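Local coordinates for protein pyruvate carboxylase n-terminal domain (Aquifex aeolicus, PDB 1ULZ) that is the biotin carboxylase subunit of a pyruvate carboxylase, a chain of the biotin carboxylase family with an ATP-grasp fold at its centre, at residues Q235-I240 against I422-E427; K438-E441 against E445-E448; I208-L213 against G281-I286; I109-M112 against A116-K119; G166-R171 against E181-E186. The protein carries 1 engineered substitution. All coordinates share one frame; numbering follows the deposited sequence.

How the interactions relate
From the N terminus, interaction 4 comes first and closes a short turn between two consecutive helices. Interaction 5 follows, closing the connection from strand 168-170 into the helix after it. Interaction 3 then spans 208-286 within the large antiparallel sheet. Interaction 1 opens inside that span, at strand 235-241, and closes only at helix 418-426, so interactions 1 and 3 cross along the chain. They touch through a long, weak ion pair between Lys236 and Glu209. Interaction 2 is a small local closure near the C terminus, tied to interaction 1 by Asn423 with Val446 and Glu427 with Tyr439. Lys119 of interaction 4 packs on the backbone of 285-286 in interaction 3, while interaction 5 stands apart.

Interaction 1: residues Q235-I240 against I422-E427; sequences QKLVEI and INIMKE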
# COMPACT_ATOMS: atom_id res chain seq x y z
N GLN A 235 23.65 2.72 11.98
CA GLN A 235 22.36 3.35 11.70
C GLN A 235 21.72 2.59 10.54
O GLN A 235 22.31 2.47 9.46
CB GLN A 235 22.57 4.81 11.32
CG GLN A 235 23.06 5.69 12.46
CD GLN A 235 21.96 6.05 13.44
OE1 GLN A 235 22.20 6.71 14.45
NE2 GLN A 235 20.72 5.62 13.14
N LYS A 236 20.52 2.07 10.78
CA LYS A 236 19.81 1.30 9.76
C LYS A 236 19.45 2.15 8.54
O LYS A 236 19.12 3.34 8.68
CB LYS A 236 18.57 0.66 10.39
CG LYS A 236 18.90 -0.47 11.36
CD LYS A 236 17.79 -0.73 12.36
CE LYS A 236 18.11 -1.92 13.25
NZ LYS A 236 17.10 -2.13 14.32
N LEU A 237 19.53 1.55 7.36
CA LEU A 237 19.23 2.25 6.11
C LEU A 237 18.25 1.43 5.28
O LEU A 237 17.32 1.98 4.69
CB LEU A 237 20.53 2.46 5.32
CG LEU A 237 20.50 3.32 4.06
CD1 LEU A 237 20.05 4.75 4.38
CD2 LEU A 237 21.91 3.35 3.46
N VAL A 238 18.46 0.12 5.25
CA VAL A 238 17.57 -0.77 4.50
C VAL A 238 17.28 -2.01 5.34
O VAL A 238 18.19 -2.60 5.93
CB VAL A 238 18.21 -1.21 3.17
CG1 VAL A 238 17.30 -2.20 2.46
CG2 VAL A 238 18.47 -0.00 2.28
N GLU A 239 16.00 -2.39 5.40
CA GLU A 239 15.58 -3.56 6.15
C GLU A 239 14.65 -4.43 5.30
O GLU A 239 13.88 -3.92 4.49
CB GLU A 239 14.84 -3.14 7.43
CG GLU A 239 15.59 -2.17 8.32
CD GLU A 239 15.06 -0.75 8.22
OE1 GLU A 239 15.56 0.12 8.97
OE2 GLU A 239 14.15 -0.49 7.41
N ILE A 240 14.72 -5.75 5.48
CA ILE A 240 13.87 -6.66 4.73
C ILE A 240 13.19 -7.70 5.63
O ILE A 240 13.62 -7.94 6.76
CB ILE A 240 14.66 -7.43 3.64
CG1 ILE A 240 15.53 -8.51 4.29
CG2 ILE A 240 15.54 -6.46 2.85
CD1 ILE A 240 16.15 -9.47 3.29
N ILE A 422 19.19 4.03 -4.45
CA ILE A 422 19.02 3.58 -5.83
C ILE A 422 20.23 2.75 -6.27
O ILE A 422 20.07 1.69 -6.87
CB ILE A 422 18.83 4.79 -6.80
CG1 ILE A 422 17.53 5.53 -6.45
CG2 ILE A 422 18.79 4.32 -8.24
CD1 ILE A 422 17.22 6.72 -7.34
N ASN A 423 21.44 3.21 -5.96
CA ASN A 423 22.63 2.46 -6.34
C ASN A 423 22.67 1.08 -5.67
O ASN A 423 23.07 0.09 -6.29
CB ASN A 423 23.91 3.24 -6.00
CG ASN A 423 24.18 4.38 -6.96
OD1 ASN A 423 23.86 4.30 -8.15
ND2 ASN A 423 24.80 5.45 -6.46
N ILE A 424 22.27 1.02 -4.40
CA ILE A 424 22.27 -0.26 -3.69
C ILE A 424 21.34 -1.23 -4.39
O ILE A 424 21.68 -2.40 -4.58
CB ILE A 424 21.81 -0.09 -2.21
CG1 ILE A 424 22.83 0.77 -1.45
CG2 ILE A 424 21.68 -1.45 -1.55
CD1 ILE A 424 22.48 0.99 0.01
N MET A 425 20.16 -0.75 -4.79
CA MET A 425 19.19 -1.60 -5.48
C MET A 425 19.74 -2.11 -6.81
O MET A 425 19.32 -3.16 -7.29
CB MET A 425 17.88 -0.84 -5.74
CG MET A 425 17.16 -0.33 -4.50
SD MET A 425 16.66 -1.66 -3.40
CE MET A 425 17.44 -1.15 -1.86
N LYS A 426 20.67 -1.36 -7.40
CA LYS A 426 21.28 -1.75 -8.67
C LYS A 426 22.53 -2.61 -8.49
O LYS A 426 22.98 -3.26 -9.43
CB LYS A 426 21.72 -0.52 -9.48
CG LYS A 426 20.62 0.36 -10.02
CD LYS A 426 21.24 1.50 -10.81
CE LYS A 426 20.17 2.39 -11.42
NZ LYS A 426 20.79 3.55 -12.12
N GLU A 427 23.08 -2.61 -7.28
CA GLU A 427 24.30 -3.34 -7.01
C GLU A 427 24.16 -4.86 -7.12
O GLU A 427 23.24 -5.47 -6.57
CB GLU A 427 24.85 -2.93 -5.63
CG GLU A 427 26.33 -3.25 -5.43
CD GLU A 427 26.55 -4.70 -5.05
OE1 GLU A 427 27.57 -5.28 -5.47
OE2 GLU A 427 25.70 -5.25 -4.32
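Leu237 sets its CG anti to the backbone N (chi1 -172°), and from there CD2 runs on as the extended branch toward Ile424, whose own chain is stretched out to CD1 with chi2 at 180°. Ile424 CD1 comes end on against the flank of the Leu237 CD2 methyl, 4.2 Å away. Beside them Met425 bends at chi1 and chi2 (both -61°), which carries its CE toward the strand although its CB does not aim there. That methyl meets the CG2 branch of Val238, with Met425 CE at 4.4 Å from Val238 CG2. Two methyl pairs thus make the whole contact. It is buried and purely apolar, light rather than interlocked: the closest backbones, at Val238 and Ile424, keep their CA atoms 9.5 Å apart. The strand residues belong to the ATP-grasp part of the chain and the helix to its C-terminal part, so these methyls bridge the two. Cys336 of strand 332-339, the sheet neighbour of strand 235-241, touches both Val238 and Met425. On the other side of strand 235-241, Ile230 of strand 220-232 packs on Val238, while Met402 of helix 395-407 covers Met425 next to helix 418-426.

Interaction 2: residues K438-E441 against E445-E448; sequences KYLE and EVFE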
# COMPACT_ATOMS: atom_id res chain seq x y z
N LYS A 438 28.60 -5.27 6.89
CA LYS A 438 29.71 -4.48 6.34
C LYS A 438 29.55 -4.26 4.84
O LYS A 438 30.52 -3.99 4.13
CB LYS A 438 31.04 -5.17 6.63
CG LYS A 438 31.20 -6.51 5.97
CD LYS A 438 32.04 -7.42 6.85
CE LYS A 438 33.20 -6.66 7.50
NZ LYS A 438 32.74 -5.79 8.64
N TYR A 439 28.31 -4.38 4.37
CA TYR A 439 28.00 -4.20 2.97
C TYR A 439 28.48 -2.88 2.38
O TYR A 439 29.12 -2.86 1.33
CB TYR A 439 26.49 -4.36 2.72
CG TYR A 439 26.07 -4.02 1.31
CD1 TYR A 439 25.79 -2.71 0.94
CD2 TYR A 439 25.98 -5.01 0.34
CE1 TYR A 439 25.44 -2.39 -0.35
CE2 TYR A 439 25.62 -4.70 -0.97
CZ TYR A 439 25.36 -3.39 -1.30
OH TYR A 439 25.01 -3.07 -2.60
N LEU A 440 28.15 -1.77 3.04
CA LEU A 440 28.55 -0.46 2.52
C LEU A 440 30.06 -0.31 2.43
O LEU A 440 30.60 0.16 1.42
CB LEU A 440 27.96 0.66 3.38
CG LEU A 440 26.46 0.88 3.17
CD1 LEU A 440 26.00 2.09 3.97
CD2 LEU A 440 26.19 1.09 1.68
N GLU A 441 30.76 -0.71 3.49
CA GLU A 441 32.21 -0.63 3.51
C GLU A 441 32.78 -1.43 2.34
O GLU A 441 33.75 -1.00 1.71
CB GLU A 441 32.72 -1.18 4.85
CG GLU A 441 34.23 -1.31 4.96
CD GLU A 441 34.67 -1.49 6.40
OE1 GLU A 441 34.04 -2.30 7.11
OE2 GLU A 441 35.65 -0.83 6.82
N GLU A 445 31.43 1.76 -4.21
CA GLU A 445 30.87 2.11 -5.51
C GLU A 445 29.44 2.64 -5.44
O GLU A 445 29.01 3.38 -6.33
CB GLU A 445 30.93 0.88 -6.42
CG GLU A 445 30.69 -0.41 -5.66
CD GLU A 445 29.98 -1.45 -6.49
OE1 GLU A 445 29.08 -1.06 -7.28
OE2 GLU A 445 30.29 -2.66 -6.35
N VAL A 446 28.68 2.28 -4.40
CA VAL A 446 27.30 2.76 -4.31
C VAL A 446 27.20 4.23 -3.92
O VAL A 446 26.12 4.83 -4.03
CB VAL A 446 26.46 1.92 -3.31
CG1 VAL A 446 26.36 0.48 -3.80
CG2 VAL A 446 27.06 1.99 -1.92
N PHE A 447 28.31 4.82 -3.48
CA PHE A 447 28.31 6.23 -3.11
C PHE A 447 28.67 7.13 -4.30
O PHE A 447 28.64 8.36 -4.20
CB PHE A 447 29.30 6.50 -1.96
CG PHE A 447 28.98 5.75 -0.69
CD1 PHE A 447 29.34 4.42 -0.55
CD2 PHE A 447 28.35 6.39 0.36
CE1 PHE A 447 29.08 3.74 0.64
CE2 PHE A 447 28.09 5.71 1.54
CZ PHE A 447 28.45 4.39 1.68
N GLU A 448 29.03 6.51 -5.42
CA GLU A 448 29.38 7.28 -6.61
C GLU A 448 28.11 7.64 -7.37
O GLU A 448 27.43 6.75 -7.90
CB GLU A 448 30.32 6.47 -7.51
CG GLU A 448 31.72 6.25 -6.91
CD GLU A 448 32.57 5.27 -7.73
OE1 GLU A 448 33.77 5.07 -7.38
OE2 GLU A 448 32.04 4.69 -8.71
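Leu440 is the hub of this contact, reaching Phe447 and Val446 with successive atoms of its side chain. Its CB already touches the far end of the aromatic ring, 4.1 Å from Phe447 CZ. With CG placed anti to the carbonyl carbon (chi1 -74°), the fork at CG opens beside the same end of the ring. The CD1 branch continues the extended chain and stays by the ring, Leu440 CD1 being 4.1 Å from Phe447 CZ. The CD2 branch is shared: it lies 4.0 Å from Phe447 CZ and is also the atom that meets the valine, with Leu440 CD2 3.8 Å from Val446 CG2. Leucine and phenylalanine side chains run at about a right angle, and so do leucine and valine, so that one methyl fits the corner between the two partners. These partners sit on a 3-10 segment, 445-447, near the C-terminal end of the biotin carboxylase chain; a backbone bond of 3.3 Å from Glu448 N to Glu445 O closes its turn. The carbonyl O of Leu440 also lies near, in the plane of the Phe447 ring at its edge, 4.0 Å from CE1. Val446 turns its other methyl to Tyr439, where CG1 is 4.0 Å from Tyr439 OH. That hydroxyl has its polar partner elsewhere, a hydrogen bond with Glu427 OE2. Ile424 of helix 418-426 packs against both Tyr439 and Leu440, and Leu420 of the same helix touches Val446.

Interaction 3: residues I208-L213 against G281-I286; sequences IEYQVL and GNLYFI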
# COMPACT_ATOMS: atom_id res chain seq x y z
N ILE A 208 19.96 -10.09 12.37
CA ILE A 208 18.67 -10.75 12.18
C ILE A 208 17.86 -10.51 13.45
O ILE A 208 18.35 -10.76 14.56
CB ILE A 208 18.83 -12.27 11.98
CG1 ILE A 208 19.72 -12.57 10.77
CG2 ILE A 208 17.46 -12.91 11.84
CD1 ILE A 208 19.09 -12.25 9.43
N GLU A 209 16.63 -10.03 13.31
CA GLU A 209 15.81 -9.75 14.48
C GLU A 209 14.40 -10.30 14.39
O GLU A 209 13.76 -10.25 13.32
CB GLU A 209 15.78 -8.25 14.75
CG GLU A 209 15.00 -7.43 13.73
CD GLU A 209 15.10 -5.93 13.98
OE1 GLU A 209 14.19 -5.19 13.55
OE2 GLU A 209 16.10 -5.48 14.60
N TYR A 210 13.90 -10.81 15.51
CA TYR A 210 12.56 -11.36 15.57
C TYR A 210 11.53 -10.41 16.17
O TYR A 210 11.79 -9.73 17.17
CB TYR A 210 12.56 -12.67 16.38
CG TYR A 210 12.78 -13.91 15.54
CD1 TYR A 210 14.06 -14.31 15.16
CD2 TYR A 210 11.69 -14.67 15.11
CE1 TYR A 210 14.25 -15.43 14.36
CE2 TYR A 210 11.87 -15.79 14.32
CZ TYR A 210 13.15 -16.17 13.95
OH TYR A 210 13.31 -17.28 13.15
N GLN A 211 10.36 -10.38 15.54
CA GLN A 211 9.26 -9.55 16.01
C GLN A 211 8.43 -10.37 17.00
O GLN A 211 8.00 -11.48 16.68
CB GLN A 211 8.37 -9.11 14.84
CG GLN A 211 7.16 -8.29 15.25
CD GLN A 211 7.53 -7.00 15.95
OE1 GLN A 211 8.21 -6.14 15.38
NE2 GLN A 211 7.10 -6.85 17.20
N VAL A 212 8.21 -9.82 18.18
CA VAL A 212 7.42 -10.51 19.20
C VAL A 212 6.12 -9.75 19.45
O VAL A 212 6.07 -8.53 19.32
CB VAL A 212 8.20 -10.60 20.53
CG1 VAL A 212 7.39 -11.34 21.57
CG2 VAL A 212 9.53 -11.29 20.29
N LEU A 213 5.06 -10.48 19.79
CA LEU A 213 3.76 -9.86 20.07
C LEU A 213 2.97 -10.79 20.99
O LEU A 213 2.73 -11.95 20.66
CB LEU A 213 2.98 -9.62 18.77
CG LEU A 213 1.69 -8.78 18.87
CD1 LEU A 213 2.02 -7.38 19.34
CD2 LEU A 213 0.98 -8.73 17.52
N GLY A 281 24.03 -19.19 9.15
CA GLY A 281 22.64 -18.97 9.51
C GLY A 281 22.34 -19.24 10.97
O GLY A 281 21.18 -19.35 11.36
N ASN A 282 23.39 -19.35 11.79
CA ASN A 282 23.20 -19.58 13.22
C ASN A 282 23.01 -18.23 13.90
O ASN A 282 23.73 -17.28 13.60
CB ASN A 282 24.41 -20.31 13.81
CG ASN A 282 24.51 -21.74 13.35
OD1 ASN A 282 23.66 -22.57 13.68
ND2 ASN A 282 25.54 -22.05 12.57
N LEU A 283 22.06 -18.15 14.82
CA LEU A 283 21.78 -16.89 15.52
C LEU A 283 22.28 -16.86 16.96
O LEU A 283 22.33 -17.89 17.63
CB LEU A 283 20.28 -16.60 15.52
CG LEU A 283 19.55 -16.66 14.18
CD1 LEU A 283 18.12 -16.16 14.35
CD2 LEU A 283 20.28 -15.81 13.15
N TYR A 284 22.65 -15.67 17.41
CA TYR A 284 23.12 -15.46 18.77
C TYR A 284 22.46 -14.17 19.29
O TYR A 284 22.62 -13.10 18.70
CB TYR A 284 24.64 -15.31 18.80
CG TYR A 284 25.39 -16.39 18.05
CD1 TYR A 284 25.62 -16.28 16.68
CD2 TYR A 284 25.90 -17.50 18.71
CE1 TYR A 284 26.34 -17.24 15.99
CE2 TYR A 284 26.61 -18.48 18.03
CZ TYR A 284 26.83 -18.34 16.67
OH TYR A 284 27.57 -19.29 15.99
N PHE A 285 21.73 -14.28 20.39
CA PHE A 285 21.03 -13.14 20.97
C PHE A 285 21.96 -12.05 21.46
O PHE A 285 22.98 -12.32 22.10
CB PHE A 285 20.13 -13.62 22.11
CG PHE A 285 19.44 -12.52 22.86
CD1 PHE A 285 20.07 -11.87 23.91
CD2 PHE A 285 18.15 -12.13 22.52
CE1 PHE A 285 19.43 -10.86 24.61
CE2 PHE A 285 17.50 -11.12 23.22
CZ PHE A 285 18.14 -10.49 24.27
N ILE A 286 21.59 -10.80 21.16
CA ILE A 286 22.36 -9.63 21.55
C ILE A 286 21.61 -8.77 22.56
O ILE A 286 22.15 -8.43 23.62
CB ILE A 286 22.69 -8.75 20.33
CG1 ILE A 286 23.58 -9.51 19.35
CG2 ILE A 286 23.36 -7.46 20.79
CD1 ILE A 286 24.93 -9.88 19.92
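Tyr210 OH is hydrogen-bonded to the backbone O of Arg251, at the start of helix 248-264, and this fixes the far end of a ring whose edge meets Leu283. The CD1 branch of the leucine lies in the ring plane, 3.9 Å from Tyr210 CE1, and the two side chains run at about a right angle. The other branch goes to the isoleucine: Leu283 CD2 is 4.0 Å from Ile208 CB and 4.1 Å from Ile208 CG1. Because Ile208 puts CG2 anti to its backbone N (chi1 -59° for CG1), that methyl comes within 4.2 Å of Leu283 CD1, so both leucine methyls lie against the isoleucine, CD1 being shared with the tyrosine. Strands 206-214 and 283-289 are not sheet neighbours; strand 269-277 runs between them, antiparallel to both. Its Ala277, small and touched by Ile208 and Leu283 alike, lies where the large side chains of the two flanking strands meet on one face of the large antiparallel sheet. The backbone N of Leu283 is bonded to Tyr254 OH, and Tyr254 also packs on Tyr210, so helix 248-264 covers this face. The contact itself is pure van der Waals packing, without directional bonds of its own. Its orientation is probably set from outside, by the hydrogen bonds that tether the Tyr210 hydroxyl and the Leu283 amide and by the backbone pairing of the sheet.

Interaction 4: residues I109-M112 against A116-K119; sequences IELM and ARSK
Ser118 is buried against the end of helix 106-113, its CB between Leu111 and Met112. That carbon lies 3.8 Å from Leu111 O and 3.9 Å from Met112 CE, with Met112 SD equally near. The methionine reaches it by bending at both chi2 and chi3, which curls the thioether back toward the following helix although its CB points away. This is the buried part of the contact, and Thr290 also touches Met112. Toward the solvent the packing is just as close in distance but exposed. Here Leu111, with CG anti to its backbone N (chi1 -161°), presents CD2 to Arg117 where its stem joins the guanidinium, 3.6 Å from CD and 3.7 Å from NE. The two side chains cross at about a right angle, and the arginine, an exposed residue, touches the leucine along one side of its bent chain. On another flank a water joins the helices: it gives a proton to Met112 O at 2.8 Å and lies 2.9 Å from Ser118 OG. The hydroxyl is also hydrogen-bonded to Lys115 O, in the turn of its own helix. The pair forms a corner between two consecutive helices, 106-113 and 115-124, joined at 114. Met112 O, at the C-terminal end of the first helix, is gripped by both the water and Lys115 NZ; the lysine's charge would be expected to offset the partial negative charge of that helix end.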
# COMPACT_ATOMS: atom_id res chain seq x y z
N ILE A 109 10.64 -3.99 31.26
CA ILE A 109 11.42 -2.95 30.59
C ILE A 109 12.70 -2.73 31.38
O ILE A 109 13.77 -2.49 30.81
CB ILE A 109 10.64 -1.63 30.51
CG1 ILE A 109 9.42 -1.78 29.60
CG2 ILE A 109 11.55 -0.53 29.98
CD1 ILE A 109 8.56 -0.52 29.51
N GLU A 110 12.58 -2.80 32.70
CA GLU A 110 13.74 -2.61 33.57
C GLU A 110 14.73 -3.74 33.34
O GLU A 110 15.90 -3.51 33.07
CB GLU A 110 13.30 -2.62 35.04
CG GLU A 110 14.10 -1.66 35.90
CD GLU A 110 14.27 -2.16 37.31
OE1 GLU A 110 13.31 -2.73 37.86
OE2 GLU A 110 15.37 -1.96 37.88
N LEU A 111 14.24 -4.98 33.45
CA LEU A 111 15.07 -6.17 33.27
C LEU A 111 15.85 -6.14 31.96
O LEU A 111 17.07 -6.35 31.93
CB LEU A 111 14.18 -7.42 33.28
CG LEU A 111 14.78 -8.81 33.54
CD1 LEU A 111 13.82 -9.86 33.00
CD2 LEU A 111 16.14 -8.97 32.88
N MET A 112 15.13 -5.90 30.87
CA MET A 112 15.73 -5.88 29.55
C MET A 112 16.63 -4.67 29.29
O MET A 112 17.43 -4.68 28.36
CB MET A 112 14.63 -5.95 28.49
CG MET A 112 13.79 -7.22 28.58
SD MET A 112 14.77 -8.71 28.29
CE MET A 112 14.82 -9.42 29.90
N ALA A 116 23.64 -6.69 29.83
CA ALA A 116 24.47 -7.83 30.20
C ALA A 116 23.65 -8.81 31.01
O ALA A 116 23.73 -10.02 30.81
CB ALA A 116 25.68 -7.36 31.02
N ARG A 117 22.83 -8.28 31.90
CA ARG A 117 21.99 -9.10 32.75
C ARG A 117 20.87 -9.79 31.96
O ARG A 117 20.53 -10.95 32.22
CB ARG A 117 21.42 -8.24 33.87
CG ARG A 117 20.69 -9.02 34.96
CD ARG A 117 19.22 -9.15 34.64
NE ARG A 117 18.39 -8.79 35.79
CZ ARG A 117 18.40 -9.43 36.97
NH1 ARG A 117 19.21 -10.47 37.17
NH2 ARG A 117 17.60 -9.02 37.94
N SER A 118 20.28 -9.07 31.00
CA SER A 118 19.20 -9.66 30.22
C SER A 118 19.77 -10.81 29.39
O SER A 118 19.11 -11.83 29.19
CB SER A 118 18.55 -8.60 29.31
OG SER A 118 19.42 -8.19 28.26
N LYS A 119 20.99 -10.64 28.90
CA LYS A 119 21.62 -11.69 28.11
C LYS A 119 21.73 -12.97 28.94
O LYS A 119 21.67 -14.07 28.40
CB LYS A 119 23.01 -11.25 27.64
CG LYS A 119 23.70 -12.26 26.71
CD LYS A 119 24.85 -11.62 25.94
CE LYS A 119 24.35 -10.48 25.06
NZ LYS A 119 25.43 -9.81 24.25
O HOH W 1 18.15 -6.46 26.26

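Interaction 5: residues G166-R171 against E181-E186; sequences GIRICR and EQASRE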
# COMPACT_ATOMS: atom_id res chain seq x y z
N GLY A 166 42.63 -3.12 23.22
CA GLY A 166 42.12 -3.48 21.91
C GLY A 166 41.82 -4.96 21.80
O GLY A 166 42.54 -5.79 22.38
N ILE A 167 40.76 -5.31 21.08
CA ILE A 167 40.37 -6.71 20.89
C ILE A 167 41.39 -7.38 19.98
O ILE A 167 41.90 -6.77 19.05
CB ILE A 167 38.96 -6.82 20.25
CG1 ILE A 167 37.88 -6.73 21.33
CG2 ILE A 167 38.82 -8.13 19.49
CD1 ILE A 167 37.94 -5.49 22.17
N ARG A 168 41.70 -8.65 20.26
CA ARG A 168 42.66 -9.38 19.45
C ARG A 168 42.03 -10.60 18.79
O ARG A 168 41.56 -11.51 19.46
CB ARG A 168 43.85 -9.82 20.32
CG ARG A 168 44.55 -8.69 21.07
CD ARG A 168 45.52 -9.26 22.12
NE ARG A 168 46.17 -8.24 22.95
CZ ARG A 168 47.14 -7.46 22.51
NH1 ARG A 168 47.57 -7.58 21.27
NH2 ARG A 168 47.71 -6.57 23.32
N ILE A 169 42.03 -10.61 17.46
CA ILE A 169 41.47 -11.73 16.72
C ILE A 169 42.48 -12.87 16.64
O ILE A 169 43.64 -12.66 16.29
CB ILE A 169 41.08 -11.31 15.29
CG1 ILE A 169 40.06 -10.18 15.34
CG2 ILE A 169 40.50 -12.48 14.54
CD1 ILE A 169 39.69 -9.64 13.96
N CYS A 170 42.04 -14.08 16.99
CA CYS A 170 42.89 -15.27 16.95
C CYS A 170 42.23 -16.24 15.97
O CYS A 170 41.13 -16.74 16.23
CB CYS A 170 42.97 -15.91 18.34
SG CYS A 170 43.28 -14.76 19.72
N ARG A 171 42.89 -16.51 14.84
CA ARG A 171 42.32 -17.39 13.82
C ARG A 171 42.72 -18.86 13.90
O ARG A 171 42.20 -19.69 13.17
CB ARG A 171 42.65 -16.82 12.43
CG ARG A 171 42.00 -15.46 12.19
CD ARG A 171 42.18 -14.96 10.76
NE ARG A 171 41.57 -13.64 10.57
CZ ARG A 171 40.26 -13.43 10.45
NH1 ARG A 171 39.40 -14.44 10.49
NH2 ARG A 171 39.80 -12.19 10.30
N GLU A 181 50.03 -14.34 25.28
CA GLU A 181 51.30 -13.97 25.89
C GLU A 181 51.54 -12.47 25.82
O GLU A 181 51.99 -11.86 26.79
CB GLU A 181 52.44 -14.74 25.23
CG GLU A 181 52.16 -16.23 25.18
CD GLU A 181 53.38 -17.07 24.86
OE1 GLU A 181 54.17 -16.68 23.97
OE2 GLU A 181 53.55 -18.13 25.49
N GLN A 182 51.24 -11.87 24.67
CA GLN A 182 51.43 -10.44 24.48
C GLN A 182 50.53 -9.66 25.42
O GLN A 182 50.93 -8.64 25.99
CB GLN A 182 51.12 -10.04 23.04
CG GLN A 182 51.17 -8.54 22.76
CD GLN A 182 52.52 -7.90 23.11
OE1 GLN A 182 53.58 -8.47 22.84
NE2 GLN A 182 52.48 -6.70 23.68
N ALA A 183 49.31 -10.15 25.58
CA ALA A 183 48.34 -9.50 26.44
C ALA A 183 48.71 -9.58 27.92
O ALA A 183 48.60 -8.59 28.65
CB ALA A 183 46.95 -10.11 26.23
N SER A 184 49.15 -10.75 28.37
CA SER A 184 49.52 -10.92 29.77
C SER A 184 50.83 -10.21 30.05
O SER A 184 51.11 -9.81 31.19
CB SER A 184 49.61 -12.41 30.14
OG SER A 184 50.49 -13.11 29.27
N ARG A 185 51.62 -10.04 29.00
CA ARG A 185 52.90 -9.37 29.10
C ARG A 185 52.62 -7.89 29.38
O ARG A 185 53.23 -7.28 30.27
CB ARG A 185 53.65 -9.54 27.78
CG ARG A 185 55.01 -8.93 27.73
CD ARG A 185 55.73 -9.44 26.49
NE ARG A 185 55.96 -10.88 26.55
CZ ARG A 185 55.73 -11.72 25.54
NH1 ARG A 185 55.26 -11.26 24.38
NH2 ARG A 185 55.98 -13.02 25.68
N GLU A 186 51.69 -7.33 28.63
CA GLU A 186 51.32 -5.93 28.80
C GLU A 186 50.70 -5.68 30.17
O GLU A 186 50.88 -4.61 30.75
CB GLU A 186 50.34 -5.50 27.70
CG GLU A 186 50.97 -5.53 26.32
CD GLU A 186 49.99 -5.20 25.23
OE1 GLU A 186 50.40 -5.19 24.04
OE2 GLU A 186 48.81 -4.95 25.56
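Arg168 reaches from strand 168-170 to Glu186 on helix 173-189, in a strand-to-helix unit of the ATP-grasp region where an edge strand of a three-stranded antiparallel sheet leads into the helix covering it. Strand and helix run nearly antiparallel, 151° between their directions, with axes 11.6 Å apart. The arginine chain is extended from CG to NE, the glutamate is extended beyond its CG, and the two approach from opposite directions. Glu186 OE2 takes the edge of the guanidinium, in its plane, and forms a salt bridge to Arg168 NH2 at 3.0 Å. The carboxylate is not coplanar with its partner; the two planes stand 61° apart, and NH2 is also 3.1 Å from OE1. Gln182 comes over one face of the guanidinium, crossing the arginine chain at about a right angle, with its CG 4.0 Å from Arg168 NH1. Ala183 CB lies 3.9 Å from Arg168 NE, obliquely to the guanidinium. The carboxylate has further holds: Gly164 N bonds to OE2, and the amide of Gln182 bonds to the other oxygen. There Gln182 NE2 donates to Glu186 OE1 from the anti side at 2.6 Å, nearly straight at 163°.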